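Local coordinates for protein hdh assembly factor Kustc1130 (Kuenenia stuttgartiensis, PDB 6HIF) that probably assists assembly of hydrazine dehydrogenase (HDH), a heme c enzyme, as a small all-beta protein that binds the surface of its partner, at residues W34-A39 against F98-L103. Sequence-based numbering, arbitrary orientation.
Sequences WVTAIA and FVSLDL
Five backbone hydrogen bonds join the strands, which run parallel. Trp-34 O, Thr-36 O and Ile-38 O accept from Val-99, Leu-101 and Leu-103 N, while Thr-36 N and Ile-38 N give to Val-99 O and Leu-101 O; the Leu-101 N to Thr-36 O bond, at 3.0 Å, is nearly linear. In-register neighbours therefore share a face. In this beta-sandwich-like fold strand 31-39 is central, parallel to 96-102 and antiparallel to 63-68 on its other edge. Val-35, Ala-37, Val-99 and Leu-101 point at strands 71-79 and 83-91 of the second sheet, where aliphatic groups suit a dry interior; small Ala-37 rests on Val-77.

Aromatic stacking marks the other face. Trp-34 and Phe-98 point the same way, the five-membered indole ring of Trp-34 face to face with the Phe-98 ring, planes 12° apart, Phe-98 CE2 3.3 Å from Trp-34 CD2. These broad rings suit a face packed on another protein's chain; Trp-34 also lies about 4 Å from a heme c. An alanine at Trp-34 would probably cost Phe-98 this stack and disturb packing near the heme.

Among polar groups, Thr-36 OG1 bonds Thr-63 OG1 within the chain, whereas Ser-100 OG, small enough for an interface, bonds the other protein's backbone. Asp-102 leans toward Ile-38, CB of which lies 3.4 Å from OD1; OD2 accepts from Gly-104 N, OD1 weakly from Ile-40 N.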
loop_
_atom_site.group_PDB
_atom_site.type_symbol
_atom_site.label_atom_id
_atom_site.label_comp_id
_atom_site.label_asym_id
_atom_site.label_seq_id
_atom_site.Cartn_x
_atom_site.Cartn_y
_atom_site.Cartn_z
ATOM N N TRP Y 34 10.032 69.293 24.490
ATOM C CA TRP Y 34 9.076 70.073 23.722
ATOM C C TRP Y 34 9.013 71.474 24.318
ATOM O O TRP Y 34 8.863 71.618 25.531
ATOM C CB TRP Y 34 7.692 69.419 23.784
ATOM C CG TRP Y 34 7.612 68.001 23.302
ATOM C CD1 TRP Y 34 8.249 66.910 23.821
ATOM C CD2 TRP Y 34 6.795 67.514 22.222
ATOM N NE1 TRP Y 34 7.903 65.782 23.126
ATOM C CE2 TRP Y 34 7.009 66.120 22.142
ATOM C CE3 TRP Y 34 5.909 68.116 21.320
ATOM C CZ2 TRP Y 34 6.371 65.328 21.187
ATOM C CZ3 TRP Y 34 5.279 67.332 20.378
ATOM C CH2 TRP Y 34 5.508 65.956 20.316
ATOM N N VAL Y 35 9.133 72.498 23.464
ATOM C CA VAL Y 35 8.994 73.875 23.918
ATOM C C VAL Y 35 7.898 74.563 23.104
ATOM O O VAL Y 35 7.994 74.662 21.882
ATOM C CB VAL Y 35 10.322 74.659 23.877
ATOM C CG1 VAL Y 35 10.159 76.073 24.412
ATOM C CG2 VAL Y 35 11.430 73.943 24.631
ATOM N N THR Y 36 6.858 75.029 23.806
ATOM C CA THR Y 36 5.730 75.696 23.178
ATOM C C THR Y 36 5.759 77.179 23.541
ATOM O O THR Y 36 5.846 77.539 24.717
ATOM C CB THR Y 36 4.402 75.034 23.567
ATOM O OG1 THR Y 36 4.476 73.642 23.257
ATOM C CG2 THR Y 36 3.208 75.645 22.867
ATOM N N ALA Y 37 5.689 78.023 22.506
ATOM C CA ALA Y 37 5.685 79.467 22.669
ATOM C C ALA Y 37 4.257 79.987 22.533
ATOM O O ALA Y 37 3.639 79.857 21.476
ATOM C CB ALA Y 37 6.606 80.100 21.654
ATOM N N ILE Y 38 3.750 80.577 23.619
ATOM C CA ILE Y 38 2.374 81.040 23.677
ATOM C C ILE Y 38 2.376 82.551 23.886
ATOM O O ILE Y 38 3.263 83.089 24.544
ATOM C CB ILE Y 38 1.593 80.328 24.804
ATOM C CG1 ILE Y 38 2.043 78.886 25.033
ATOM C CG2 ILE Y 38 0.100 80.387 24.547
ATOM C CD1 ILE Y 38 1.504 78.290 26.312
ATOM N N ALA Y 39 1.362 83.218 23.321
ATOM C CA ALA Y 39 1.044 84.602 23.640
ATOM C C ALA Y 39 -0.395 84.680 24.154
ATOM O O ALA Y 39 -1.333 84.750 23.360
ATOM C CB ALA Y 39 1.260 85.469 22.423
ATOM N N PHE Y 98 7.632 68.474 28.476
ATOM C CA PHE Y 98 6.986 69.541 27.733
ATOM C C PHE Y 98 7.116 70.826 28.542
ATOM O O PHE Y 98 6.800 70.851 29.731
ATOM C CB PHE Y 98 5.516 69.207 27.468
ATOM C CG PHE Y 98 5.259 68.080 26.499
ATOM C CD1 PHE Y 98 5.664 66.783 26.784
ATOM C CD2 PHE Y 98 4.582 68.312 25.310
ATOM C CE1 PHE Y 98 5.419 65.748 25.893
ATOM C CE2 PHE Y 98 4.333 67.275 24.423
ATOM C CZ PHE Y 98 4.754 65.994 24.713
ATOM N N VAL Y 99 7.612 71.879 27.886
ATOM C CA VAL Y 99 7.754 73.183 28.509
ATOM C C VAL Y 99 6.860 74.168 27.761
ATOM O O VAL Y 99 6.868 74.222 26.529
ATOM C CB VAL Y 99 9.227 73.639 28.556
ATOM C CG1 VAL Y 99 9.365 75.112 28.915
ATOM C CG2 VAL Y 99 10.049 72.786 29.508
ATOM N N SER Y 100 6.070 74.922 28.534
ATOM C CA SER Y 100 5.143 75.894 27.979
ATOM C C SER Y 100 5.472 77.278 28.524
ATOM O O SER Y 100 5.331 77.525 29.721
ATOM C CB SER Y 100 3.724 75.511 28.293
ATOM O OG SER Y 100 2.856 75.938 27.257
ATOM N N LEU Y 101 5.920 78.167 27.631
ATOM C CA LEU Y 101 6.331 79.506 28.024
ATOM C C LEU Y 101 5.418 80.531 27.355
ATOM O O LEU Y 101 5.280 80.538 26.131
ATOM C CB LEU Y 101 7.797 79.724 27.629
ATOM C CG LEU Y 101 8.819 78.862 28.370
ATOM C CD1 LEU Y 101 10.151 78.861 27.637
ATOM C CD2 LEU Y 101 8.998 79.316 29.813
ATOM N N ASP Y 102 4.794 81.382 28.182
ATOM C CA ASP Y 102 3.942 82.452 27.692
ATOM C C ASP Y 102 4.716 83.767 27.710
ATOM O O ASP Y 102 5.333 84.111 28.714
ATOM C CB ASP Y 102 2.651 82.571 28.502
ATOM C CG ASP Y 102 1.614 83.450 27.824
ATOM O OD1 ASP Y 102 1.029 82.990 26.824
ATOM O OD2 ASP Y 102 1.411 84.593 28.292
ATOM N N LEU Y 103 4.656 84.499 26.591
ATOM C CA LEU Y 103 5.455 85.701 26.410
ATOM C C LEU Y 103 4.585 86.943 26.576
ATOM O O LEU Y 103 5.041 88.056 26.328
ATOM C CB LEU Y 103 6.115 85.668 25.027
ATOM C CG LEU Y 103 7.439 84.911 24.943
ATOM C CD1 LEU Y 103 7.210 83.404 24.916
ATOM C CD2 LEU Y 103 8.229 85.348 23.718
#